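Side-chain contacts in putative 2,3,4,5-tetrahydropyridine-2-carboxylate N- succinyltransferase (Campylobacter jejuni, PDB 2RIJ), which probably catalyses the succinyl-CoA-dependent conversion of cyclic tetrahydrodipicolinate into acyclic N-succinyl-2-amino-6-oxopimelate in lysine biosynthesis: residues L10-Q15 against A60-E65; L145-T150 against R156-N161; E181-N186 against P197-V202; G281-T286 against G306-D311. All blocks are in the same frame, centred on the assembly; numbering follows the deposited sequence.

Contact 1: L10-Q15 against A60-E65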
loop_
_atom_site.group_PDB
_atom_site.type_symbol
_atom_site.label_atom_id
_atom_site.label_comp_id
_atom_site.label_asym_id
_atom_site.label_seq_id
_atom_site.Cartn_x
_atom_site.Cartn_y
_atom_site.Cartn_z
ATOM N N LEU A 10 -75.413 17.461 -9.480
ATOM C CA LEU A 10 -75.077 16.297 -8.690
ATOM C C LEU A 10 -75.935 15.067 -9.003
ATOM O O LEU A 10 -75.402 13.971 -9.047
ATOM C CB LEU A 10 -75.099 16.610 -7.196
ATOM C CG LEU A 10 -74.032 17.563 -6.666
ATOM C CD1 LEU A 10 -74.260 17.764 -5.149
ATOM C CD2 LEU A 10 -72.592 17.108 -6.948
ATOM N N LEU A 11 -77.231 15.212 -9.247
ATOM C CA LEU A 11 -78.041 14.055 -9.700
ATOM C C LEU A 11 -77.589 13.511 -11.066
ATOM O O LEU A 11 -77.658 12.300 -11.316
ATOM C CB LEU A 11 -79.558 14.375 -9.741
ATOM C CG LEU A 11 -80.504 13.305 -10.400
ATOM C CD1 LEU A 11 -80.451 11.954 -9.633
ATOM C CD2 LEU A 11 -82.018 13.763 -10.658
ATOM N N LEU A 12 -77.174 14.402 -11.961
ATOM C CA LEU A 12 -76.662 13.976 -13.257
ATOM C C LEU A 12 -75.407 13.092 -13.051
ATOM O O LEU A 12 -75.272 12.036 -13.676
ATOM C CB LEU A 12 -76.335 15.184 -14.151
ATOM C CG LEU A 12 -75.670 14.826 -15.488
ATOM C CD1 LEU A 12 -76.528 13.842 -16.307
ATOM C CD2 LEU A 12 -75.274 16.068 -16.276
ATOM N N ILE A 13 -74.480 13.542 -12.212
ATOM C CA ILE A 13 -73.249 12.788 -11.929
ATOM C C ILE A 13 -73.613 11.415 -11.352
ATOM O O ILE A 13 -73.037 10.404 -11.728
ATOM C CB ILE A 13 -72.321 13.558 -10.963
ATOM C CG1 ILE A 13 -71.866 14.917 -11.556
ATOM C CG2 ILE A 13 -71.086 12.714 -10.584
ATOM C CD1 ILE A 13 -71.451 14.873 -13.007
ATOM N N LYS A 14 -74.602 11.374 -10.447
ATOM C CA LYS A 14 -75.065 10.103 -9.873
ATOM C C LYS A 14 -75.607 9.180 -10.959
ATOM O O LYS A 14 -75.271 7.999 -11.002
ATOM C CB LYS A 14 -76.148 10.341 -8.796
ATOM C CG LYS A 14 -76.576 9.083 -8.031
ATOM N N GLN A 15 -76.410 9.713 -11.870
ATOM C CA GLN A 15 -76.902 8.885 -12.980
ATOM C C GLN A 15 -75.790 8.337 -13.885
ATOM O O GLN A 15 -75.836 7.181 -14.311
ATOM C CB GLN A 15 -77.925 9.650 -13.826
ATOM C CG GLN A 15 -79.212 9.845 -13.104
ATOM C CD GLN A 15 -80.235 10.631 -13.899
ATOM O OE1 GLN A 15 -79.955 11.144 -14.998
ATOM N NE2 GLN A 15 -81.431 10.754 -13.328
ATOM N N ALA A 60 -64.893 14.593 -14.617
ATOM C CA ALA A 60 -64.536 13.444 -15.453
ATOM C C ALA A 60 -65.820 12.743 -15.959
ATOM O O ALA A 60 -65.911 12.378 -17.116
ATOM C CB ALA A 60 -63.666 12.472 -14.648
ATOM N N ALA A 61 -66.821 12.629 -15.096
ATOM C CA ALA A 61 -68.097 11.974 -15.424
ATOM C C ALA A 61 -68.792 12.722 -16.566
ATOM O O ALA A 61 -69.290 12.087 -17.494
ATOM C CB ALA A 61 -69.007 11.916 -14.208
ATOM N N ILE A 62 -68.786 14.064 -16.497
ATOM C CA ILE A 62 -69.417 14.908 -17.521
ATOM C C ILE A 62 -68.715 14.679 -18.849
ATOM O O ILE A 62 -69.371 14.545 -19.845
ATOM C CB ILE A 62 -69.416 16.433 -17.159
ATOM C CG1 ILE A 62 -70.264 16.729 -15.907
ATOM C CG2 ILE A 62 -69.878 17.276 -18.340
ATOM C CD1 ILE A 62 -71.720 16.148 -15.940
HETATM N N MSE A 63 -67.391 14.591 -18.858
HETATM C CA MSE A 63 -66.613 14.394 -20.090
HETATM C C MSE A 63 -66.848 13.031 -20.707
HETATM O O MSE A 63 -67.044 12.898 -21.901
HETATM C CB MSE A 63 -65.105 14.498 -19.822
HETATM C CG MSE A 63 -64.614 15.859 -19.423
HETATM SE SE MSE A 63 -65.205 17.309 -20.585
HETATM C CE MSE A 63 -64.968 16.514 -22.365
ATOM N N LEU A 64 -66.798 11.999 -19.873
ATOM C CA LEU A 64 -67.071 10.635 -20.323
ATOM C C LEU A 64 -68.493 10.534 -20.875
ATOM O O LEU A 64 -68.738 9.884 -21.911
ATOM C CB LEU A 64 -66.873 9.647 -19.177
ATOM C CG LEU A 64 -65.394 9.496 -18.775
ATOM C CD1 LEU A 64 -65.287 8.714 -17.475
ATOM C CD2 LEU A 64 -64.586 8.861 -19.931
ATOM N N GLU A 65 -69.438 11.171 -20.186
ATOM C CA GLU A 65 -70.823 11.189 -20.666
ATOM C C GLU A 65 -70.997 11.936 -22.016
ATOM O O GLU A 65 -71.842 11.570 -22.806
ATOM C CB GLU A 65 -71.736 11.758 -19.600
ATOM C CG GLU A 65 -73.202 11.838 -19.982
ATOM C CD GLU A 65 -73.881 10.482 -20.160
ATOM O OE1 GLU A 65 -73.307 9.421 -19.803
ATOM O OE2 GLU A 65 -75.034 10.487 -20.650
#
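Where Leu12 and Ile13 meet Ala61 and Ile62, no ring, amide or carboxylate takes part, so there are no flat faces or edges to match; aliphatic branches do all the touching. This is helix-on-helix packing in the N-terminal domain: segments 10-15 and 60-65, on helices 6-17 and 57-69, run at 62° to each other, their axes 9.7 Å apart at closest approach. Helix 57-69 is the inner of the two: the selenomethionine at Met63 and Leu64 rest on Phe126 of strand 124-129, while Ala61 and Ile62 turn to helix 6-17. Ile62 is the central piece. Its CG1 stands beside the backbone N (chi1 -64°), which carries CD1 out across the gap, and this Ile62 CD1 methyl meets Leu12 CD2 at 3.6 Å. The two side chains cross at about a right angle. Leu12 makes its reach with CG anti to the backbone N (chi1 175°), an extension that also brings it to Cys96 of helix 87-96, a helix that Ile62 touches as well. The slim, branched ends of leucine and isoleucine suit such a three-helix junction. Ile13 also approaches Ile62 crosswise, but the 3.2 Å between their CD1 atoms is doubtful, because Ile13 was built in two conformers. Ala61, a small residue, lies where the segments come nearest by CA, 6.3 Å from Ile13 CA; in the conformer given, Ala61 CB is 4.0 Å from Ile13 CD1.

Contact 2: L145-T150 against R156-N161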
loop_
_atom_site.group_PDB
_atom_site.type_symbol
_atom_site.label_atom_id
_atom_site.label_comp_id
_atom_site.label_asym_id
_atom_site.label_seq_id
_atom_site.Cartn_x
_atom_site.Cartn_y
_atom_site.Cartn_z
ATOM N N LEU A 145 -46.249 11.170 -17.579
ATOM C CA LEU A 145 -45.087 12.049 -17.381
ATOM C C LEU A 145 -45.485 13.300 -16.620
ATOM O O LEU A 145 -44.752 13.735 -15.750
ATOM C CB LEU A 145 -44.430 12.377 -18.708
ATOM C CG LEU A 145 -43.726 11.198 -19.424
ATOM C CD1 LEU A 145 -43.216 11.616 -20.815
ATOM C CD2 LEU A 145 -42.595 10.531 -18.570
ATOM N N TYR A 146 -46.629 13.884 -16.978
ATOM C CA TYR A 146 -47.194 14.999 -16.257
ATOM C C TYR A 146 -47.505 14.686 -14.830
ATOM O O TYR A 146 -47.270 15.507 -13.954
ATOM C CB TYR A 146 -48.448 15.550 -16.964
ATOM C CG TYR A 146 -48.257 16.679 -17.975
ATOM C CD1 TYR A 146 -47.981 16.434 -19.316
ATOM C CD2 TYR A 146 -48.339 18.018 -17.577
ATOM C CE1 TYR A 146 -47.847 17.476 -20.259
ATOM C CE2 TYR A 146 -48.212 19.048 -18.492
ATOM C CZ TYR A 146 -47.976 18.785 -19.842
ATOM O OH TYR A 146 -47.894 19.859 -20.701
ATOM N N LEU A 147 -48.034 13.498 -14.549
ATOM C CA LEU A 147 -48.327 13.123 -13.151
ATOM C C LEU A 147 -47.059 13.167 -12.282
ATOM O O LEU A 147 -47.077 13.694 -11.165
ATOM C CB LEU A 147 -48.991 11.747 -13.067
ATOM C CG LEU A 147 -50.444 11.673 -13.484
ATOM C CD1 LEU A 147 -50.903 10.166 -13.618
ATOM C CD2 LEU A 147 -51.331 12.460 -12.491
ATOM N N LEU A 148 -45.944 12.715 -12.864
ATOM C CA LEU A 148 -44.610 12.763 -12.219
ATOM C C LEU A 148 -44.096 14.196 -12.106
ATOM O O LEU A 148 -43.792 14.637 -11.013
ATOM C CB LEU A 148 -43.618 11.859 -12.946
ATOM C CG LEU A 148 -43.833 10.342 -12.799
ATOM C CD1 LEU A 148 -43.161 9.598 -13.956
ATOM C CD2 LEU A 148 -43.368 9.883 -11.410
ATOM N N SER A 149 -44.021 14.927 -13.215
ATOM C CA SER A 149 -43.395 16.268 -13.200
ATOM C C SER A 149 -44.169 17.360 -12.432
ATOM O O SER A 149 -43.549 18.278 -11.906
ATOM C CB SER A 149 -43.029 16.702 -14.604
ATOM O OG SER A 149 -42.031 15.832 -15.108
ATOM N N THR A 150 -45.499 17.200 -12.335
ATOM C CA THR A 150 -46.354 18.064 -11.524
ATOM C C THR A 150 -46.377 17.608 -10.062
ATOM O O THR A 150 -46.971 18.261 -9.237
ATOM C CB THR A 150 -47.829 18.065 -12.045
ATOM O OG1 THR A 150 -48.407 16.749 -11.869
ATOM C CG2 THR A 150 -47.928 18.521 -13.542
ATOM N N ARG A 156 -41.204 6.991 -9.139
ATOM C CA ARG A 156 -41.271 5.513 -9.227
ATOM C C ARG A 156 -42.631 4.843 -8.997
ATOM O O ARG A 156 -42.752 3.619 -9.165
ATOM C CB ARG A 156 -40.275 4.859 -8.270
ATOM C CG ARG A 156 -38.862 5.319 -8.357
ATOM C CD ARG A 156 -38.110 4.566 -7.224
ATOM N NE ARG A 156 -36.766 5.002 -7.085
ATOM C CZ ARG A 156 -36.084 4.912 -5.955
ATOM N NH1 ARG A 156 -36.619 4.405 -4.856
ATOM N NH2 ARG A 156 -34.849 5.333 -5.923
ATOM N N SER A 157 -43.651 5.623 -8.708
ATOM C CA SER A 157 -44.908 5.094 -8.228
ATOM C C SER A 157 -45.850 4.701 -9.364
ATOM O O SER A 157 -46.873 4.089 -9.099
ATOM C CB SER A 157 -45.550 6.105 -7.287
ATOM O OG SER A 157 -46.124 7.164 -8.011
ATOM N N ILE A 158 -45.526 5.029 -10.622
ATOM C CA ILE A 158 -46.423 4.695 -11.729
ATOM C C ILE A 158 -45.735 3.964 -12.863
ATOM O O ILE A 158 -44.526 4.054 -13.040
ATOM C CB ILE A 158 -47.214 5.944 -12.277
ATOM C CG1 ILE A 158 -46.271 7.020 -12.816
ATOM C CG2 ILE A 158 -48.204 6.507 -11.229
ATOM C CD1 ILE A 158 -47.024 8.105 -13.574
ATOM N N ASN A 159 -46.527 3.230 -13.629
ATOM C CA ASN A 159 -46.014 2.326 -14.662
ATOM C C ASN A 159 -45.755 3.064 -15.964
ATOM O O ASN A 159 -46.666 3.591 -16.587
ATOM C CB ASN A 159 -46.997 1.156 -14.846
ATOM C CG ASN A 159 -46.423 0.027 -15.660
ATOM O OD1 ASN A 159 -45.653 0.259 -16.553
ATOM N ND2 ASN A 159 -46.855 -1.221 -15.380
ATOM N N LEU A 160 -44.504 3.078 -16.374
ATOM C CA LEU A 160 -44.056 3.725 -17.596
ATOM C C LEU A 160 -43.511 2.715 -18.618
ATOM O O LEU A 160 -42.873 3.099 -19.606
ATOM C CB LEU A 160 -42.944 4.717 -17.277
ATOM C CG LEU A 160 -43.226 5.850 -16.289
ATOM C CD1 LEU A 160 -41.926 6.696 -16.110
ATOM C CD2 LEU A 160 -44.351 6.689 -16.864
ATOM N N ASN A 161 -43.756 1.433 -18.382
ATOM C CA ASN A 161 -43.106 0.426 -19.212
ATOM C C ASN A 161 -43.631 0.470 -20.611
ATOM O O ASN A 161 -44.840 0.609 -20.817
ATOM C CB ASN A 161 -43.289 -0.978 -18.637
ATOM C CG ASN A 161 -42.541 -1.165 -17.328
ATOM O OD1 ASN A 161 -41.447 -0.616 -17.134
ATOM N ND2 ASN A 161 -43.146 -1.926 -16.406
#
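Leu148 and Ile158 reach toward each other end to end, and the fit between them is one of bump and notch. The bump is the CD1 methyl of Ile158. Ile158 CD1 enters the shallow hollow between two consecutive residues of the helix, lying 4.0 Å from Leu148 CG and 4.2 Å from Leu147 CB. Ile158 CG1 stands between the backbone N and the carbonyl carbon (chi1 61°), a crowded position that nevertheless aims the longer branch straight at the helix. Leu148 CG meets the isoleucine while Leu148 CD1 continues to Leu160 CD1, 3.8 Å away, so one side chain serves two residues of the loop. Branched aliphatic side chains suit this place because they can be both knob and notch. The arrangement is a helix whose following loop doubles back over it, packing 156-161 on the C-terminal part of helix 138-149 in the N-terminal domain. An Asx turn shapes the loop: Asn159 OD1 accepts from Asn161 N at 2.9 Å, nearly along the C=O axis, with Leu160 at its middle. Nearby, Tyr146 O is gripped twice, by Thr150 N and by Thr150 OG1, which arrive from opposite faces of the carbonyl plane. Beyond the loop, Arg156 reaches Ser264 O with NE and Ser292 OG with NH2, joining this region to the coils of the left-handed beta-helix. Lys144 lies along Ile158 and Leu160, and its NZ bonds to Asn159 O.

Contact 3: E181-N186 against P197-V202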
loop_
_atom_site.group_PDB
_atom_site.type_symbol
_atom_site.label_atom_id
_atom_site.label_comp_id
_atom_site.label_asym_id
_atom_site.label_seq_id
_atom_site.Cartn_x
_atom_site.Cartn_y
_atom_site.Cartn_z
ATOM N N GLU A 181 -38.664 12.405 -41.373
ATOM C CA GLU A 181 -38.915 12.135 -42.782
ATOM C C GLU A 181 -39.422 13.390 -43.491
ATOM O O GLU A 181 -39.188 13.588 -44.682
ATOM C CB GLU A 181 -39.879 10.960 -42.941
ATOM C CG GLU A 181 -39.982 10.409 -44.368
ATOM C CD GLU A 181 -38.608 10.168 -45.063
ATOM O OE1 GLU A 181 -37.693 9.503 -44.507
ATOM O OE2 GLU A 181 -38.457 10.654 -46.204
ATOM N N TYR A 182 -40.083 14.261 -42.745
ATOM C CA TYR A 182 -40.504 15.544 -43.287
ATOM C C TYR A 182 -39.278 16.442 -43.628
ATOM O O TYR A 182 -39.246 17.126 -44.659
ATOM C CB TYR A 182 -41.463 16.253 -42.314
ATOM C CG TYR A 182 -41.818 17.627 -42.789
ATOM C CD1 TYR A 182 -42.864 17.821 -43.684
ATOM C CD2 TYR A 182 -41.056 18.723 -42.408
ATOM C CE1 TYR A 182 -43.191 19.072 -44.131
ATOM C CE2 TYR A 182 -41.357 19.972 -42.864
ATOM C CZ TYR A 182 -42.438 20.141 -43.714
ATOM O OH TYR A 182 -42.721 21.388 -44.168
ATOM N N LEU A 183 -38.282 16.443 -42.750
ATOM C CA LEU A 183 -37.072 17.185 -42.984
ATOM C C LEU A 183 -36.322 16.619 -44.177
ATOM O O LEU A 183 -35.777 17.362 -44.994
ATOM C CB LEU A 183 -36.185 17.188 -41.721
ATOM C CG LEU A 183 -36.635 17.978 -40.508
ATOM C CD1 LEU A 183 -35.659 17.709 -39.341
ATOM C CD2 LEU A 183 -36.744 19.498 -40.757
ATOM N N ARG A 184 -36.264 15.298 -44.283
ATOM C CA ARG A 184 -35.576 14.666 -45.414
ATOM C C ARG A 184 -36.291 15.032 -46.707
ATOM O O ARG A 184 -35.649 15.436 -47.674
ATOM C CB ARG A 184 -35.532 13.145 -45.243
ATOM C CG ARG A 184 -34.651 12.689 -44.069
ATOM C CD ARG A 184 -34.705 11.155 -43.902
ATOM N NE ARG A 184 -34.181 10.779 -42.596
ATOM C CZ ARG A 184 -34.873 10.155 -41.657
ATOM N NH1 ARG A 184 -36.109 9.741 -41.885
ATOM N NH2 ARG A 184 -34.314 9.953 -40.489
ATOM N N ALA A 185 -37.615 14.871 -46.720
ATOM C CA ALA A 185 -38.427 15.161 -47.922
ATOM C C ALA A 185 -38.336 16.632 -48.390
ATOM O O ALA A 185 -38.467 16.920 -49.580
ATOM C CB ALA A 185 -39.897 14.780 -47.696
ATOM N N ASN A 186 -38.112 17.547 -47.461
ATOM C CA ASN A 186 -38.099 18.969 -47.734
ATOM C C ASN A 186 -36.743 19.640 -47.621
ATOM O O ASN A 186 -36.642 20.845 -47.763
ATOM C CB ASN A 186 -39.096 19.616 -46.802
ATOM C CG ASN A 186 -40.516 19.199 -47.139
ATOM O OD1 ASN A 186 -41.075 19.727 -48.075
ATOM N ND2 ASN A 186 -41.065 18.204 -46.449
ATOM N N PRO A 197 -35.438 24.651 -40.634
ATOM C CA PRO A 197 -35.749 24.989 -39.247
ATOM C C PRO A 197 -34.594 24.712 -38.307
ATOM O O PRO A 197 -33.775 23.822 -38.584
ATOM C CB PRO A 197 -36.924 24.079 -38.919
ATOM C CG PRO A 197 -36.752 22.949 -39.751
ATOM C CD PRO A 197 -36.221 23.487 -41.071
ATOM N N LYS A 198 -34.499 25.494 -37.226
ATOM C CA LYS A 198 -33.460 25.306 -36.245
ATOM C C LYS A 198 -33.832 24.120 -35.361
ATOM O O LYS A 198 -34.823 24.175 -34.598
ATOM C CB LYS A 198 -33.262 26.527 -35.360
ATOM C CG LYS A 198 -32.274 26.226 -34.201
ATOM C CD LYS A 198 -31.931 27.426 -33.425
ATOM C CE LYS A 198 -33.147 27.909 -32.608
ATOM N NZ LYS A 198 -33.423 27.133 -31.384
ATOM N N ILE A 199 -33.001 23.088 -35.423
ATOM C CA ILE A 199 -33.253 21.843 -34.695
ATOM C C ILE A 199 -32.430 21.850 -33.410
ATOM O O ILE A 199 -31.205 21.808 -33.425
ATOM C CB ILE A 199 -32.978 20.602 -35.586
ATOM C CG1 ILE A 199 -33.818 20.671 -36.889
ATOM C CG2 ILE A 199 -33.172 19.291 -34.791
ATOM C CD1 ILE A 199 -35.332 20.837 -36.687
ATOM N N ASP A 200 -33.124 21.906 -32.285
ATOM C CA ASP A 200 -32.452 21.926 -30.997
ATOM C C ASP A 200 -32.003 20.548 -30.503
ATOM O O ASP A 200 -31.005 20.443 -29.777
ATOM C CB ASP A 200 -33.343 22.596 -29.974
ATOM C CG ASP A 200 -33.612 24.040 -30.336
ATOM O OD1 ASP A 200 -32.662 24.757 -30.754
ATOM O OD2 ASP A 200 -34.785 24.414 -30.262
ATOM N N PHE A 201 -32.775 19.510 -30.827
ATOM C CA PHE A 201 -32.494 18.143 -30.420
ATOM C C PHE A 201 -33.350 17.143 -31.209
ATOM O O PHE A 201 -34.323 17.512 -31.869
ATOM C CB PHE A 201 -32.590 17.930 -28.897
ATOM C CG PHE A 201 -33.985 18.070 -28.279
ATOM C CD1 PHE A 201 -34.538 19.306 -28.046
ATOM C CD2 PHE A 201 -34.695 16.966 -27.898
ATOM C CE1 PHE A 201 -35.795 19.446 -27.476
ATOM C CE2 PHE A 201 -35.922 17.090 -27.293
ATOM C CZ PHE A 201 -36.486 18.334 -27.087
ATOM N N VAL A 202 -32.926 15.903 -31.180
ATOM C CA VAL A 202 -33.639 14.764 -31.826
ATOM C C VAL A 202 -33.774 13.674 -30.768
ATOM O O VAL A 202 -32.760 13.157 -30.246
ATOM C CB VAL A 202 -32.931 14.246 -33.104
ATOM C CG1 VAL A 202 -33.664 12.920 -33.693
ATOM C CG2 VAL A 202 -32.741 15.385 -34.132
#
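Pro197 begins the contact, sliding its ring past Leu183 in the opposite direction, with Pro197 CG 3.6 Å from Leu183 CD2. A compact, rigid ring suits this place, filling the space beside the leucine with carbon while it also touches Leu190 further along helix 180-192. Lys198 turns its amine to Asp200 instead, where Lys198 NZ meets the syn lone pair of Asp200 OD1 at 2.6 Å; Asp174 is a second carboxylate partner of the same amine. Ile199 returns to the helix and approaches Leu183 tip to tip, its CD1 4.1 Å from Leu183 CD1. In Leu183 the first torsion (chi1 -70°) points CG at the second segment, and there the fork divides, CD2 to the proline and CD1 to the isoleucine. The fold here is a helix laid over a small antiparallel sheet, and Ala171 of strand 170-173 lies under both Leu183 and Ile199. At Asp200 and Phe201 a classic beta bulge sets two residues against Trp172, on whose ring the Phe201 ring stacks. Val202 carries the strand onward, its side chain touching Leu180, and like Asp200 it forms backbone hydrogen bonds with the third subunit.

Contact 4: G281-T286 against G306-D311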
loop_
_atom_site.group_PDB
_atom_site.type_symbol
_atom_site.label_atom_id
_atom_site.label_comp_id
_atom_site.label_asym_id
_atom_site.label_seq_id
_atom_site.Cartn_x
_atom_site.Cartn_y
_atom_site.Cartn_z
ATOM N N GLY A 281 -28.890 4.826 -11.491
ATOM C CA GLY A 281 -30.317 4.712 -11.159
ATOM C C GLY A 281 -30.831 3.428 -10.610
ATOM O O GLY A 281 -31.711 3.408 -9.744
ATOM N N VAL A 282 -30.345 2.342 -11.190
ATOM C CA VAL A 282 -30.850 1.010 -10.897
ATOM C C VAL A 282 -29.650 0.100 -10.607
ATOM O O VAL A 282 -28.662 0.086 -11.380
ATOM C CB VAL A 282 -31.693 0.450 -12.076
ATOM C CG1 VAL A 282 -32.311 -0.906 -11.699
ATOM C CG2 VAL A 282 -32.785 1.429 -12.441
ATOM N N LEU A 283 -29.737 -0.632 -9.502
ATOM C CA LEU A 283 -28.724 -1.592 -9.130
ATOM C C LEU A 283 -28.696 -2.742 -10.141
ATOM O O LEU A 283 -29.706 -3.055 -10.758
ATOM C CB LEU A 283 -28.988 -2.137 -7.732
ATOM C CG LEU A 283 -28.724 -1.163 -6.586
ATOM C CD1 LEU A 283 -29.246 -1.793 -5.300
ATOM C CD2 LEU A 283 -27.198 -0.847 -6.557
ATOM N N SER A 284 -27.534 -3.364 -10.297
ATOM C CA SER A 284 -27.358 -4.438 -11.296
ATOM C C SER A 284 -28.173 -5.668 -10.917
ATOM O O SER A 284 -28.618 -5.816 -9.772
ATOM C CB SER A 284 -25.888 -4.811 -11.434
ATOM O OG SER A 284 -25.449 -5.502 -10.274
ATOM N N GLY A 285 -28.412 -6.524 -11.905
ATOM C CA GLY A 285 -29.170 -7.755 -11.684
ATOM C C GLY A 285 -30.642 -7.682 -12.034
ATOM O O GLY A 285 -31.170 -6.629 -12.397
ATOM N N THR A 286 -31.304 -8.829 -11.913
ATOM C CA THR A 286 -32.680 -8.991 -12.378
ATOM C C THR A 286 -33.689 -8.361 -11.408
ATOM O O THR A 286 -34.634 -7.697 -11.841
ATOM C CB THR A 286 -33.008 -10.498 -12.639
ATOM O OG1 THR A 286 -32.777 -11.262 -11.445
ATOM C CG2 THR A 286 -32.137 -11.051 -13.789
ATOM N N GLY A 306 -22.992 4.566 -6.966
ATOM C CA GLY A 306 -23.648 3.386 -7.540
ATOM C C GLY A 306 -24.415 2.514 -6.579
ATOM O O GLY A 306 -24.897 1.421 -6.936
ATOM N N ILE A 307 -24.634 3.010 -5.366
ATOM C CA ILE A 307 -25.458 2.314 -4.375
ATOM C C ILE A 307 -26.423 3.278 -3.679
ATOM O O ILE A 307 -26.165 4.472 -3.626
ATOM C CB ILE A 307 -24.581 1.617 -3.259
ATOM C CG1 ILE A 307 -23.740 2.632 -2.465
ATOM C CG2 ILE A 307 -23.644 0.521 -3.913
ATOM C CD1 ILE A 307 -23.084 2.091 -1.230
ATOM N N PRO A 308 -27.529 2.759 -3.156
ATOM C CA PRO A 308 -28.375 3.537 -2.273
ATOM C C PRO A 308 -27.600 4.007 -1.040
ATOM O O PRO A 308 -26.783 3.250 -0.507
ATOM C CB PRO A 308 -29.492 2.559 -1.898
ATOM C CG PRO A 308 -29.454 1.495 -2.952
ATOM C CD PRO A 308 -28.044 1.401 -3.353
ATOM N N LEU A 309 -27.812 5.258 -0.638
ATOM C CA LEU A 309 -27.215 5.806 0.564
ATOM C C LEU A 309 -28.338 6.234 1.498
ATOM O O LEU A 309 -29.366 6.744 1.058
ATOM C CB LEU A 309 -26.361 7.021 0.199
ATOM C CG LEU A 309 -25.175 6.905 -0.744
ATOM C CD1 LEU A 309 -24.537 8.267 -1.035
ATOM C CD2 LEU A 309 -24.082 5.941 -0.165
ATOM N N GLY A 310 -28.152 6.051 2.803
ATOM C CA GLY A 310 -29.080 6.585 3.786
ATOM C C GLY A 310 -28.866 8.072 3.986
ATOM O O GLY A 310 -28.348 8.781 3.107
ATOM N N ASP A 311 -29.276 8.572 5.127
ATOM C CA ASP A 311 -29.152 9.977 5.421
ATOM C C ASP A 311 -27.774 10.352 5.910
ATOM O O ASP A 311 -27.079 9.565 6.514
ATOM C CB ASP A 311 -30.135 10.382 6.497
ATOM C CG ASP A 311 -31.579 10.149 6.106
ATOM O OD1 ASP A 311 -31.968 10.164 4.926
ATOM O OD2 ASP A 311 -32.355 9.927 7.035
#
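Leu283 and Ile307 have the nearest CA atoms, 7.0 Å apart, in two irregular segments. Each follows a strand of one parallel sheet: segment 281-286 comes after strand 278-279, and segment 306-311 after the neighbouring strand 304-305, so the contact joins successive coils of the left-handed parallel beta-helix. The first segment leaves as an excursion whose base is tied by backbone hydrogen bonds of Gly281 with Ile291 and Leu283 with Asn289. Gly285, further out, has a positive phi of 97°, a region that glycine readily adopts. In the second segment Gly306 bonds through its backbone to Val321 on the next coil. Leu283 alone carries the first side of the contact. Its CG lies anti to the carbonyl carbon (chi1 -72°), which swings the fork toward the second segment. Leu283 CD1 comes to the Pro308 ring, 3.9 Å from Pro308 CD and 4.0 Å from Pro308 CG, while Leu283 CD2 rests against the carbonyl oxygen of Gly306, 3.3 Å from Gly306 O. Proline offers leucine a carbon surface. The Ile307 side chain packs on Phe362; it is about 8 Å from the side chain of Lys350, a predicted succinyl-CoA-binding residue. With no hydrogen bond crossing between the segments, the chemistry implies attachment by shape and burial of carbon, while directional bonds to other residues fix each backbone.

From the N terminus, contact 1 comes first, closing a long loop that contains several strands of the N-terminal domain's antiparallel sheet. Contact 2 follows, a short turn-back tying the loop before helix 163-166 to helix 138-149. Contact 3 then closes another short connection, where the helix and small sheet of the middle region meet the third subunit. Contact 4 comes last, tying the loops after strands 278-279 and 304-305 on neighbouring coils of the beta-helix. The four are strictly in series; none nests in or crosses another. Contacts 2 and 4 approach most closely, about 5 Å between nearest atoms without touching, whereas contacts 1 and 4 lie on opposite sides of the chain's centre, their own centres 46 Å apart.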